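Local coordinates for uncharacterized protein (Acinetobacter baumannii, PDB 4PUX) that is of unknown function but folds as a small single-chain beta-barrel of the DUF3237 family, at residues A[16-21]-A[79-84]; A[87-92]-A[131-136]; A[122-127]-A[154-159]; A[143-146]-A[151-154]. All coordinates share one frame; numbering follows the deposited sequence. Where two conformers were deposited one is given.

Overall arrangement
All four contacts involve one antiparallel sheet that curls into a barrel, strand 151-159 closing it by pairing with both 141-147 and 12-21. Contact 1 spans the interior between strands 12-21 and 73-83. Contact 2 follows along the chain, joining the start of strand 88-99 to the loop after strand 118-127. Contact 3 alternates its segments with contact 2 and brings strands 118-127 and 151-159 together inside the barrel, across strand 141-147. Contact 4 is the hairpin between 141-147 and 151-159. Most centres lie about 11 or 12 Å apart, those of contacts 2 and 4 about 20 Å. Tyr-154 belongs to contacts 3 and 4 and hydrogen-bonds Tyr-79 of contact 1, so these three meet inside the barrel.

Contact 1: A[16-21]-A[79-84]; sequences AKFSVD and YLLETD. With EDO (1,2-ethanediol), chain D; EDO (1,2-ethanediol), chain B.
The Phe-18 ring meets Leu-81 at its edge: the leucine CD1 lies near the ring plane, 4.0 Å from Phe-18 CE2, and CD2 comes almost as close to that same carbon. Tyr-154 stacks with the Phe-18 ring, and Phe-48 meets it with a modest tilt between the two planes. The other ring of the contact, Tyr-79, is approached obliquely by Val-20, whose CG2 stops 3.8 Å from Tyr-79 OH. These two side chains reach for each other from opposite directions, whereas Phe-18 and Leu-81 cross at about a right angle. All four are buried and point inward from strands that are not neighbours. The CA atoms of Phe-18 and Leu-81 are 10.6 Å apart, so the side chains alone bridge the inside of the beta-barrel between strands 12-21 and 73-83. Tyr-79 CG sits between its backbone N and carbonyl carbon (chi1 57°), a crowded position that sends the phenol across the interior. The hydroxyl at its end has two partners: Tyr-154 OH, and O2 of a 1,2-ethanediol molecule 2.9 Å from Tyr-79 OH. That diol probably comes from the crystallisation liquor; its O2 also lies 3.9 Å from Val-20 CG2, so a small polar molecule can lodge here in the crystal. A second diol sits on the outer side of strand 73-83, its O1 giving a weak 3.2 Å hydrogen bond to Glu-82 OE1, the oxygen that is also salt-bridged to Arg-56 NE.

Contact 2: A[87-92]-A[131-136]; sequences ALIYLQ and PKYSWL
Ala-87, just ahead of strand 88-99, and Tyr-133, in the loop that turns into a short 3-10 segment at 134-136, bring the two backbones closest, with 8.0 Å between their CA atoms. Side chains fill that gap. Ala-87 CB approaches the tyrosine ring obliquely, 3.7 Å from Tyr-133 CD2 and nearly as near to CE2. Two residues on, Ile-89 reaches the root of the same side chain, its CD1 lying 4.1 Å from Tyr-133 CB. The isoleucine chain is extended to that methyl (chi2 171°), and the two side chains cross at about a right angle. The setting is one end of the beta-barrel, where the connection from strand 118-127 to strand 141-147 folds back over the beginning of strand 88-99; farther along this loop, Leu-136 packs on Phe-126 and Trp-135 on Thr-158. Within the loop a turn is pinned by Leu-136 N, which bonds to Tyr-133 O at 3.0 Å. Lys-132 lays its aliphatic part on the tyrosine, with CG 3.8 Å above the plane of the Tyr-133 ring and over its centre. Its amino group then comes round to the phenol, Lys-132 NZ making a weak 3.3 Å hydrogen bond to Tyr-133 OH. Asp-85 holds both polar ends, one carboxylate oxygen salt-bridged to Lys-132 NZ and the other hydrogen-bonded to Tyr-133 OH.

Contact 3: A[122-127]-A[154-159]; sequences ITMQFE and YDAYTL
Met-124, modelled as selenomethionine, and Tyr-154 carry most of this contact inside the beta-barrel, helped by Ile-122. Their strands are not paired: strand 141-147 runs between them in the curled sheet, and the segment axes pass 8.7 Å apart at 66°. Met-124 and Tyr-154 come from opposite directions. The selenomethionine chain bends at its last torsion (chi3 71°), which carries the methyl to the edge of the phenol, in the ring plane, with Met-124 CE 3.6 Å from Tyr-154 CE1. The selenium itself stands obliquely to the ring, 5.2 Å from Met-124 SE to the Tyr-154 centroid, a Met-aromatic contact. Ile-122 takes one face instead. Its CD1 lies over the middle of the Tyr-154 ring, 3.9 Å from the centroid and only 10° off the normal, as a CH-pi contact; Phe-18 lies to the other side of the ring. With the hydroxyl bonded to Tyr-79, the phenol is held from both sides of its plane, at an edge and at its polar end. Two residues on from Tyr-154, Ala-156 meets the selenium, its CB 3.6 Å from Met-124 SE.

Contact 4: A[143-146]-A[151-154]; sequences GSAM and AVIY
Ile-153 O takes the N-H of Met-146 in the shortest polar bond of the contact, 2.8 Å from Met-146 N to Ile-153 O, with an angle of 148° at the hydrogen. The same oxygen also receives a CA-H...O contact from Ala-145 CA at 3.3 Å. The return bond is straighter: Ile-153 N lies 2.9 Å from Met-146 O, with 166° at the hydrogen, and Val-152 CA adds a longer C-H contact to that carbonyl. Together the two N-H...O bonds make Met-146 and Ile-153 a hydrogen-bonded pair of the antiparallel hairpin formed by strands 141-147 and 151-159. Next to it, Ala-145 and Tyr-154 form a non-hydrogen-bonded pair, their CA atoms only 4.0 Å apart. Here Ser-144 O faces Tyr-154 CA at 3.2 Å in another C-H contact, and the same carbonyl takes the backbone N-H of Asp-155. Side chains alternate across the sheet. Ala-145 and Tyr-154 point to one side, where their CB atoms touch at 3.6 Å; Val-152 joins them diagonally, its CG1 4.0 Å from Ala-145 CB. Met-146 and Ile-153 start out on the other side, their ends leading away from the opposing strand. The cohesion of the hairpin here is therefore chiefly main-chain: carbonyls that take an N-H and a C-H together hold the strands, with small apolar contacts added on the Tyr-154 side.

Contact 1: A[16-21]-A[79-84]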
loop_
_atom_site.group_PDB
_atom_site.type_symbol
_atom_site.label_atom_id
_atom_site.label_comp_id
_atom_site.label_asym_id
_atom_site.label_seq_id
_atom_site.Cartn_x
_atom_site.Cartn_y
_atom_site.Cartn_z
ATOM N N ALA A 16 -11.902 -3.621 0.015
ATOM C CA ALA A 16 -11.968 -3.184 -1.389
ATOM C C ALA A 16 -10.689 -3.482 -2.122
ATOM O O ALA A 16 -9.622 -3.625 -1.501
ATOM C CB ALA A 16 -12.243 -1.632 -1.456
ATOM N N LYS A 17 -10.801 -3.557 -3.440
ATOM C CA LYS A 17 -9.645 -3.612 -4.349
ATOM C C LYS A 17 -9.295 -2.191 -4.775
ATOM O O LYS A 17 -10.136 -1.465 -5.290
ATOM C CB LYS A 17 -9.919 -4.465 -5.580
ATOM C CG LYS A 17 -8.714 -4.498 -6.563
ATOM C CD LYS A 17 -8.985 -5.490 -7.735
ATOM C CE LYS A 17 -7.727 -5.810 -8.532
ATOM N NZ LYS A 17 -7.774 -7.208 -9.080
ATOM N N PHE A 18 -8.064 -1.794 -4.487
ATOM C CA PHE A 18 -7.502 -0.484 -4.803
ATOM C C PHE A 18 -6.603 -0.551 -6.032
ATOM O O PHE A 18 -5.761 -1.478 -6.161
ATOM C CB PHE A 18 -6.658 0.057 -3.629
ATOM C CG PHE A 18 -7.472 0.567 -2.442
ATOM C CD1 PHE A 18 -8.165 -0.318 -1.600
ATOM C CD2 PHE A 18 -7.545 1.939 -2.163
ATOM C CE1 PHE A 18 -8.898 0.143 -0.497
ATOM C CE2 PHE A 18 -8.297 2.404 -1.052
ATOM C CZ PHE A 18 -8.989 1.502 -0.242
ATOM N N SER A 19 -6.718 0.478 -6.845
ATOM C CA SER A 19 -5.871 0.677 -8.012
ATOM C C SER A 19 -5.329 2.116 -7.915
ATOM O O SER A 19 -6.075 3.061 -8.121
ATOM C CB SER A 19 -6.690 0.403 -9.296
ATOM O OG SER A 19 -7.267 -0.910 -9.247
ATOM N N VAL A 20 -4.067 2.263 -7.539
ATOM C CA VAL A 20 -3.441 3.570 -7.298
ATOM C C VAL A 20 -2.630 3.980 -8.533
ATOM O O VAL A 20 -1.772 3.222 -9.032
ATOM C CB VAL A 20 -2.504 3.550 -6.048
ATOM C CG1 VAL A 20 -2.057 4.977 -5.726
ATOM C CG2 VAL A 20 -3.211 2.888 -4.805
ATOM N N ASP A 21 -2.903 5.188 -9.003
ATOM C CA ASP A 21 -2.187 5.760 -10.168
ATOM C C ASP A 21 -1.002 6.611 -9.646
ATOM O O ASP A 21 -1.174 7.436 -8.731
ATOM C CB ASP A 21 -3.120 6.645 -10.985
ATOM C CG ASP A 21 -4.111 5.857 -11.817
ATOM O OD1 ASP A 21 -3.822 4.701 -12.134
ATOM O OD2 ASP A 21 -5.198 6.390 -12.168
ATOM N N TYR A 79 -2.459 9.860 1.477
ATOM C CA TYR A 79 -3.322 10.184 0.366
ATOM C C TYR A 79 -4.771 10.275 0.768
ATOM O O TYR A 79 -5.087 10.258 1.990
ATOM C CB TYR A 79 -3.046 9.297 -0.840
ATOM C CG TYR A 79 -3.138 7.776 -0.745
ATOM C CD1 TYR A 79 -2.176 7.023 -0.078
ATOM C CD2 TYR A 79 -4.066 7.079 -1.524
ATOM C CE1 TYR A 79 -2.176 5.631 -0.133
ATOM C CE2 TYR A 79 -4.076 5.706 -1.588
ATOM C CZ TYR A 79 -3.109 4.974 -0.952
ATOM O OH TYR A 79 -3.088 3.603 -1.091
ATOM N N LEU A 80 -5.678 10.454 -0.210
ATOM C CA LEU A 80 -7.041 10.946 0.071
ATOM C C LEU A 80 -8.093 10.282 -0.810
ATOM O O LEU A 80 -7.923 10.225 -2.029
ATOM C CB LEU A 80 -7.079 12.463 -0.032
ATOM C CG LEU A 80 -8.373 13.170 0.315
ATOM C CD1 LEU A 80 -8.778 12.904 1.778
ATOM C CD2 LEU A 80 -8.215 14.671 0.104
ATOM N N LEU A 81 -9.086 9.673 -0.167
ATOM C CA LEU A 81 -10.184 8.952 -0.837
ATOM C C LEU A 81 -11.443 9.812 -0.869
ATOM O O LEU A 81 -11.764 10.494 0.144
ATOM C CB LEU A 81 -10.495 7.654 -0.103
ATOM C CG LEU A 81 -9.310 6.770 0.315
ATOM C CD1 LEU A 81 -9.791 5.507 0.983
ATOM C CD2 LEU A 81 -8.399 6.472 -0.885
ATOM N N GLU A 82 -12.192 9.705 -1.951
ATOM C CA GLU A 82 -13.537 10.276 -2.085
ATOM C C GLU A 82 -14.495 9.140 -2.445
ATOM O O GLU A 82 -14.398 8.549 -3.511
ATOM C CB GLU A 82 -13.612 11.398 -3.116
ATOM C CG GLU A 82 -15.010 12.011 -3.248
ATOM C CD GLU A 82 -15.170 13.048 -4.366
ATOM O OE1 GLU A 82 -14.602 12.865 -5.445
ATOM O OE2 GLU A 82 -15.995 13.997 -4.212
ATOM N N THR A 83 -15.396 8.787 -1.513
ATOM C CA THR A 83 -16.323 7.712 -1.805
ATOM C C THR A 83 -17.356 8.135 -2.858
ATOM O O THR A 83 -17.572 9.329 -3.120
ATOM C CB THR A 83 -17.100 7.223 -0.520
ATOM O OG1 THR A 83 -17.977 8.272 -0.070
ATOM C CG2 THR A 83 -16.098 6.806 0.532
ATOM N N ASP A 84 -17.995 7.132 -3.454
ATOM C CA ASP A 84 -19.054 7.372 -4.433
ATOM C C ASP A 84 -20.176 8.290 -3.920
ATOM O O ASP A 84 -20.713 9.078 -4.680
ATOM C CB ASP A 84 -19.584 6.046 -5.027
ATOM C CG ASP A 84 -20.207 5.085 -3.988
ATOM O OD1 ASP A 84 -20.136 5.317 -2.761
ATOM O OD2 ASP A 84 -20.802 4.070 -4.470
HETATM C C1 EDO D . 0.786 1.342 -0.462
HETATM O O1 EDO D . 2.018 1.682 -0.827
HETATM C C2 EDO D . -0.225 2.454 -0.641
HETATM O O2 EDO D . -0.469 2.884 -1.966
HETATM C C1 EDO B . -16.289 9.183 -6.903
HETATM O O1 EDO B . -16.001 10.559 -7.235
HETATM C C2 EDO B . -17.074 8.527 -8.059
HETATM O O2 EDO B . -17.487 7.198 -7.672
#

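Contact 2: A[87-92]-A[131-136]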
loop_
_atom_site.group_PDB
_atom_site.type_symbol
_atom_site.label_atom_id
_atom_site.label_comp_id
_atom_site.label_asym_id
_atom_site.label_seq_id
_atom_site.Cartn_x
_atom_site.Cartn_y
_atom_site.Cartn_z
ATOM N N ALA A 87 -18.096 11.098 0.774
ATOM C CA ALA A 87 -17.298 11.178 2.004
ATOM C C ALA A 87 -15.785 11.237 1.687
ATOM O O ALA A 87 -15.330 10.640 0.696
ATOM C CB ALA A 87 -17.581 9.966 2.900
ATOM N N LEU A 88 -15.068 12.053 2.447
ATOM C CA LEU A 88 -13.596 12.121 2.378
ATOM C C LEU A 88 -12.967 11.263 3.461
ATOM O O LEU A 88 -13.381 11.337 4.656
ATOM C CB LEU A 88 -13.091 13.557 2.476
ATOM C CG LEU A 88 -13.552 14.482 1.371
ATOM C CD1 LEU A 88 -13.196 15.949 1.686
ATOM C CD2 LEU A 88 -12.948 14.077 -0.009
ATOM N N ILE A 89 -11.968 10.476 3.074
ATOM C CA ILE A 89 -11.241 9.596 3.984
ATOM C C ILE A 89 -9.730 9.738 3.774
ATOM O O ILE A 89 -9.235 9.479 2.676
ATOM C CB ILE A 89 -11.639 8.102 3.845
ATOM C CG1 ILE A 89 -13.180 7.891 3.804
ATOM C CG2 ILE A 89 -10.897 7.234 4.887
ATOM C CD1 ILE A 89 -13.607 6.493 3.451
ATOM N N TYR A 90 -9.044 10.245 4.778
ATOM C CA TYR A 90 -7.567 10.389 4.792
ATOM C C TYR A 90 -6.935 9.026 5.095
ATOM O O TYR A 90 -7.302 8.380 6.090
ATOM C CB TYR A 90 -7.171 11.453 5.838
ATOM C CG TYR A 90 -5.717 11.466 6.281
ATOM C CD1 TYR A 90 -4.653 11.321 5.359
ATOM C CD2 TYR A 90 -5.406 11.770 7.606
ATOM C CE1 TYR A 90 -3.319 11.322 5.799
ATOM C CE2 TYR A 90 -4.084 11.798 8.057
ATOM C CZ TYR A 90 -3.043 11.651 7.131
ATOM O OH TYR A 90 -1.713 11.649 7.504
ATOM N N LEU A 91 -6.095 8.537 4.174
ATOM C CA LEU A 91 -5.469 7.228 4.284
ATOM C C LEU A 91 -3.942 7.382 4.460
ATOM O O LEU A 91 -3.285 8.135 3.692
ATOM C CB LEU A 91 -5.807 6.394 3.006
ATOM C CG LEU A 91 -5.172 4.993 2.901
ATOM C CD1 LEU A 91 -5.541 4.117 4.062
ATOM C CD2 LEU A 91 -5.561 4.330 1.564
ATOM N N GLN A 92 -3.392 6.572 5.367
ATOM C CA GLN A 92 -1.944 6.372 5.567
ATOM C C GLN A 92 -1.654 4.872 5.411
ATOM O O GLN A 92 -2.315 4.051 6.048
ATOM C CB GLN A 92 -1.496 6.832 6.955
ATOM C CG GLN A 92 -1.675 8.327 7.204
ATOM C CD GLN A 92 -1.623 8.692 8.671
ATOM O OE1 GLN A 92 -2.681 8.756 9.374
ATOM N NE2 GLN A 92 -0.431 8.779 9.187
ATOM N N PRO A 131 -20.439 9.310 9.299
ATOM C CA PRO A 131 -20.927 8.213 10.154
ATOM C C PRO A 131 -20.976 6.853 9.451
ATOM O O PRO A 131 -20.820 5.827 10.089
ATOM C CB PRO A 131 -22.318 8.682 10.548
ATOM C CG PRO A 131 -22.243 10.168 10.509
ATOM C CD PRO A 131 -21.355 10.466 9.326
ATOM N N LYS A 132 -21.137 6.857 8.130
ATOM C CA LYS A 132 -21.192 5.622 7.375
ATOM C C LYS A 132 -19.834 4.880 7.370
ATOM O O LYS A 132 -19.795 3.648 7.343
ATOM C CB LYS A 132 -21.642 5.929 5.929
ATOM C CG LYS A 132 -21.803 4.723 5.101
ATOM C CD LYS A 132 -22.502 5.013 3.812
ATOM C CE LYS A 132 -22.453 3.782 2.929
ATOM N NZ LYS A 132 -22.944 4.076 1.564
ATOM N N TYR A 133 -18.736 5.644 7.353
ATOM C CA TYR A 133 -17.406 5.070 7.227
ATOM C C TYR A 133 -16.535 5.204 8.456
ATOM O O TYR A 133 -15.396 4.685 8.465
ATOM C CB TYR A 133 -16.689 5.691 5.996
ATOM C CG TYR A 133 -17.508 5.554 4.710
ATOM C CD1 TYR A 133 -17.600 4.323 4.051
ATOM C CD2 TYR A 133 -18.247 6.621 4.212
ATOM C CE1 TYR A 133 -18.370 4.168 2.895
ATOM C CE2 TYR A 133 -19.022 6.474 3.030
ATOM C CZ TYR A 133 -19.064 5.248 2.386
ATOM O OH TYR A 133 -19.837 5.068 1.236
ATOM N N SER A 134 -17.097 5.746 9.547
ATOM C CA SER A 134 -16.279 6.022 10.736
ATOM C C SER A 134 -15.801 4.753 11.482
ATOM O O SER A 134 -14.845 4.820 12.270
ATOM C CB SER A 134 -16.989 6.984 11.690
ATOM O OG SER A 134 -18.174 6.428 12.166
ATOM N N TRP A 135 -16.416 3.607 11.212
ATOM C CA TRP A 135 -15.889 2.338 11.736
ATOM C C TRP A 135 -14.432 2.129 11.364
ATOM O O TRP A 135 -13.653 1.510 12.114
ATOM C CB TRP A 135 -16.752 1.135 11.279
ATOM C CG TRP A 135 -16.661 0.794 9.819
ATOM C CD1 TRP A 135 -17.232 1.481 8.769
ATOM C CD2 TRP A 135 -16.069 -0.368 9.258
ATOM N NE1 TRP A 135 -16.969 0.837 7.576
ATOM C CE2 TRP A 135 -16.238 -0.290 7.849
ATOM C CE3 TRP A 135 -15.353 -1.444 9.795
ATOM C CZ2 TRP A 135 -15.780 -1.288 6.980
ATOM C CZ3 TRP A 135 -14.906 -2.440 8.940
ATOM C CH2 TRP A 135 -15.116 -2.354 7.545
ATOM N N LEU A 136 -14.020 2.636 10.195
ATOM C CA LEU A 136 -12.646 2.500 9.764
ATOM C C LEU A 136 -11.627 3.272 10.603
ATOM O O LEU A 136 -10.442 2.903 10.610
ATOM C CB LEU A 136 -12.506 2.891 8.299
ATOM C CG LEU A 136 -13.277 2.051 7.272
ATOM C CD1 LEU A 136 -13.229 2.726 5.892
ATOM C CD2 LEU A 136 -12.674 0.665 7.246
#

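Contact 3: A[122-127]-A[154-159]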
loop_
_atom_site.group_PDB
_atom_site.type_symbol
_atom_site.label_atom_id
_atom_site.label_comp_id
_atom_site.label_asym_id
_atom_site.label_seq_id
_atom_site.Cartn_x
_atom_site.Cartn_y
_atom_site.Cartn_z
ATOM N N ILE A 122 1.196 -4.209 3.220
ATOM C CA ILE A 122 1.021 -2.954 3.925
ATOM C C ILE A 122 0.024 -3.050 5.093
ATOM O O ILE A 122 -0.857 -3.931 5.113
ATOM C CB ILE A 122 0.545 -1.822 2.957
ATOM C CG1 ILE A 122 -0.763 -2.207 2.234
ATOM C CG2 ILE A 122 1.635 -1.508 1.943
ATOM C CD1 ILE A 122 -1.424 -1.062 1.466
ATOM N N THR A 123 0.146 -2.091 6.012
ATOM C CA THR A 123 -0.889 -1.763 7.020
ATOM C C THR A 123 -1.556 -0.442 6.619
ATOM O O THR A 123 -0.933 0.386 5.908
ATOM C CB THR A 123 -0.316 -1.656 8.445
ATOM O OG1 THR A 123 0.635 -0.585 8.512
ATOM C CG2 THR A 123 0.361 -2.950 8.850
HETATM N N MSE A 124 -2.790 -0.256 7.056
HETATM C CA MSE A 124 -3.611 0.866 6.631
HETATM C C MSE A 124 -4.254 1.552 7.855
HETATM O O MSE A 124 -4.807 0.875 8.707
HETATM C CB MSE A 124 -4.736 0.367 5.686
HETATM C CG MSE A 124 -4.237 -0.419 4.492
HETATM SE SE MSE A 124 -5.658 -1.162 3.408
HETATM C CE MSE A 124 -6.395 0.415 2.577
ATOM N N GLN A 125 -4.282 2.894 7.836
ATOM C CA GLN A 125 -4.898 3.719 8.882
ATOM C C GLN A 125 -5.801 4.758 8.215
ATOM O O GLN A 125 -5.359 5.459 7.267
ATOM C CB GLN A 125 -3.818 4.431 9.690
ATOM C CG GLN A 125 -4.340 5.283 10.800
ATOM C CD GLN A 125 -3.228 5.907 11.614
ATOM O OE1 GLN A 125 -2.024 5.619 11.431
ATOM N NE2 GLN A 125 -3.610 6.747 12.513
ATOM N N PHE A 126 -7.036 4.830 8.658
ATOM C CA PHE A 126 -8.066 5.714 8.073
ATOM C C PHE A 126 -8.504 6.822 9.017
ATOM O O PHE A 126 -8.607 6.602 10.220
ATOM C CB PHE A 126 -9.296 4.899 7.734
ATOM C CG PHE A 126 -9.053 3.693 6.864
ATOM C CD1 PHE A 126 -8.794 2.436 7.436
ATOM C CD2 PHE A 126 -9.151 3.784 5.464
ATOM C CE1 PHE A 126 -8.656 1.288 6.611
ATOM C CE2 PHE A 126 -8.993 2.656 4.652
ATOM C CZ PHE A 126 -8.703 1.402 5.236
ATOM N N GLU A 127 -8.987 7.945 8.453
ATOM C CA GLU A 127 -9.586 9.052 9.221
ATOM C C GLU A 127 -10.719 9.651 8.415
ATOM O O GLU A 127 -10.485 10.120 7.304
ATOM C CB GLU A 127 -8.647 10.208 9.540
ATOM C CG GLU A 127 -7.729 10.070 10.628
ATOM C CD GLU A 127 -7.037 11.418 11.008
ATOM O OE1 GLU A 127 -7.636 12.568 10.881
ATOM O OE2 GLU A 127 -5.938 11.286 11.551
ATOM N N TYR A 154 -3.772 -3.274 -5.089
ATOM C CA TYR A 154 -3.788 -4.072 -3.858
ATOM C C TYR A 154 -5.174 -4.427 -3.374
ATOM O O TYR A 154 -6.154 -3.709 -3.643
ATOM C CB TYR A 154 -2.978 -3.386 -2.751
ATOM C CG TYR A 154 -3.504 -2.056 -2.154
ATOM C CD1 TYR A 154 -4.433 -2.052 -1.068
ATOM C CD2 TYR A 154 -2.996 -0.845 -2.566
ATOM C CE1 TYR A 154 -4.827 -0.884 -0.431
ATOM C CE2 TYR A 154 -3.376 0.332 -1.958
ATOM C CZ TYR A 154 -4.283 0.317 -0.878
ATOM O OH TYR A 154 -4.650 1.517 -0.287
ATOM N N ASP A 155 -5.266 -5.577 -2.744
ATOM C CA ASP A 155 -6.479 -6.034 -2.073
ATOM C C ASP A 155 -6.402 -5.639 -0.583
ATOM O O ASP A 155 -5.448 -6.020 0.116
ATOM C CB ASP A 155 -6.609 -7.562 -2.173
ATOM C CG ASP A 155 -6.822 -8.062 -3.589
ATOM O OD1 ASP A 155 -7.388 -7.336 -4.432
ATOM O OD2 ASP A 155 -6.426 -9.206 -3.855
ATOM N N ALA A 156 -7.338 -4.821 -0.145
ATOM C CA ALA A 156 -7.461 -4.392 1.248
ATOM C C ALA A 156 -8.424 -5.274 2.036
ATOM O O ALA A 156 -9.482 -5.668 1.509
ATOM C CB ALA A 156 -7.920 -2.960 1.316
ATOM N N TYR A 157 -8.062 -5.537 3.289
ATOM C CA TYR A 157 -8.849 -6.335 4.248
ATOM C C TYR A 157 -8.878 -5.640 5.609
ATOM O O TYR A 157 -7.869 -5.049 6.022
ATOM C CB TYR A 157 -8.232 -7.725 4.453
ATOM C CG TYR A 157 -8.011 -8.523 3.176
ATOM C CD1 TYR A 157 -6.891 -8.300 2.362
ATOM C CD2 TYR A 157 -8.913 -9.539 2.793
ATOM C CE1 TYR A 157 -6.699 -9.021 1.215
ATOM C CE2 TYR A 157 -8.708 -10.267 1.636
ATOM C CZ TYR A 157 -7.604 -10.020 0.863
ATOM O OH TYR A 157 -7.391 -10.765 -0.276
ATOM N N THR A 158 -10.006 -5.766 6.329
ATOM C CA THR A 158 -10.048 -5.403 7.736
ATOM C C THR A 158 -9.855 -6.670 8.586
ATOM O O THR A 158 -10.233 -7.766 8.173
ATOM C CB THR A 158 -11.321 -4.650 8.132
ATOM O OG1 THR A 158 -12.475 -5.436 7.807
ATOM C CG2 THR A 158 -11.385 -3.291 7.438
ATOM N N LEU A 159 -9.293 -6.479 9.776
ATOM C CA LEU A 159 -9.268 -7.537 10.800
ATOM C C LEU A 159 -10.582 -7.502 11.579
ATOM O O LEU A 159 -10.966 -6.455 12.127
ATOM C CB LEU A 159 -8.097 -7.360 11.765
ATOM C CG LEU A 159 -6.752 -7.878 11.295
ATOM C CD1 LEU A 159 -6.208 -7.149 10.087
ATOM C CD2 LEU A 159 -5.744 -7.824 12.431
#

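Contact 4: A[143-146]-A[151-154]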
loop_
_atom_site.group_PDB
_atom_site.type_symbol
_atom_site.label_atom_id
_atom_site.label_comp_id
_atom_site.label_asym_id
_atom_site.label_seq_id
_atom_site.Cartn_x
_atom_site.Cartn_y
_atom_site.Cartn_z
ATOM N N GLY A 143 -3.126 -4.788 3.565
ATOM C CA GLY A 143 -3.195 -4.960 2.120
ATOM C C GLY A 143 -2.132 -5.865 1.545
ATOM O O GLY A 143 -1.019 -5.940 2.066
ATOM N N SER A 144 -2.483 -6.548 0.455
ATOM C CA SER A 144 -1.558 -7.359 -0.344
ATOM C C SER A 144 -1.469 -6.721 -1.713
ATOM O O SER A 144 -2.494 -6.580 -2.397
ATOM C CB SER A 144 -2.069 -8.781 -0.473
ATOM O OG SER A 144 -1.212 -9.574 -1.274
ATOM N N ALA A 145 -0.286 -6.259 -2.067
ATOM C CA ALA A 145 -0.062 -5.338 -3.204
ATOM C C ALA A 145 0.832 -5.910 -4.304
ATOM O O ALA A 145 1.627 -6.840 -4.065
ATOM C CB ALA A 145 0.563 -4.030 -2.668
HETATM N N MSE A 146 0.760 -5.289 -5.465
HETATM C CA MSE A 146 1.628 -5.566 -6.591
HETATM C C MSE A 146 1.864 -4.294 -7.426
HETATM O O MSE A 146 0.912 -3.537 -7.726
HETATM C CB MSE A 146 1.020 -6.689 -7.443
HETATM C CG MSE A 146 1.888 -7.148 -8.604
HETATM SE SE MSE A 146 1.049 -8.461 -9.685
HETATM C CE MSE A 146 0.982 -9.897 -8.343
ATOM N N ALA A 151 1.819 2.265 -11.337
ATOM C CA ALA A 151 0.574 1.947 -10.609
ATOM C C ALA A 151 0.868 0.887 -9.570
ATOM O O ALA A 151 1.838 0.134 -9.677
ATOM C CB ALA A 151 -0.512 1.421 -11.572
ATOM N N VAL A 152 0.090 0.902 -8.498
ATOM C CA VAL A 152 0.062 -0.176 -7.508
ATOM C C VAL A 152 -1.391 -0.666 -7.364
ATOM O O VAL A 152 -2.329 0.138 -7.204
ATOM C CB VAL A 152 0.579 0.297 -6.128
ATOM C CG1 VAL A 152 0.390 -0.801 -5.055
ATOM C CG2 VAL A 152 2.041 0.687 -6.232
ATOM N N ILE A 153 -1.571 -1.966 -7.472
ATOM C CA ILE A 153 -2.859 -2.633 -7.266
ATOM C C ILE A 153 -2.776 -3.400 -5.953
ATOM O O ILE A 153 -1.786 -4.127 -5.719
ATOM C CB ILE A 153 -3.137 -3.706 -8.373
ATOM C CG1 ILE A 153 -2.924 -3.129 -9.778
ATOM C CG2 ILE A 153 -4.552 -4.317 -8.205
ATOM C CD1 ILE A 153 -3.837 -2.030 -10.129
ATOM N N TYR A 154 -3.772 -3.274 -5.089
ATOM C CA TYR A 154 -3.788 -4.072 -3.858
ATOM C C TYR A 154 -5.174 -4.427 -3.374
ATOM O O TYR A 154 -6.154 -3.709 -3.643
ATOM C CB TYR A 154 -2.978 -3.386 -2.751
ATOM C CG TYR A 154 -3.504 -2.056 -2.154
ATOM C CD1 TYR A 154 -4.433 -2.052 -1.068
ATOM C CD2 TYR A 154 -2.996 -0.845 -2.566
ATOM C CE1 TYR A 154 -4.827 -0.884 -0.431
ATOM C CE2 TYR A 154 -3.376 0.332 -1.958
ATOM C CZ TYR A 154 -4.283 0.317 -0.878
ATOM O OH TYR A 154 -4.650 1.517 -0.287
#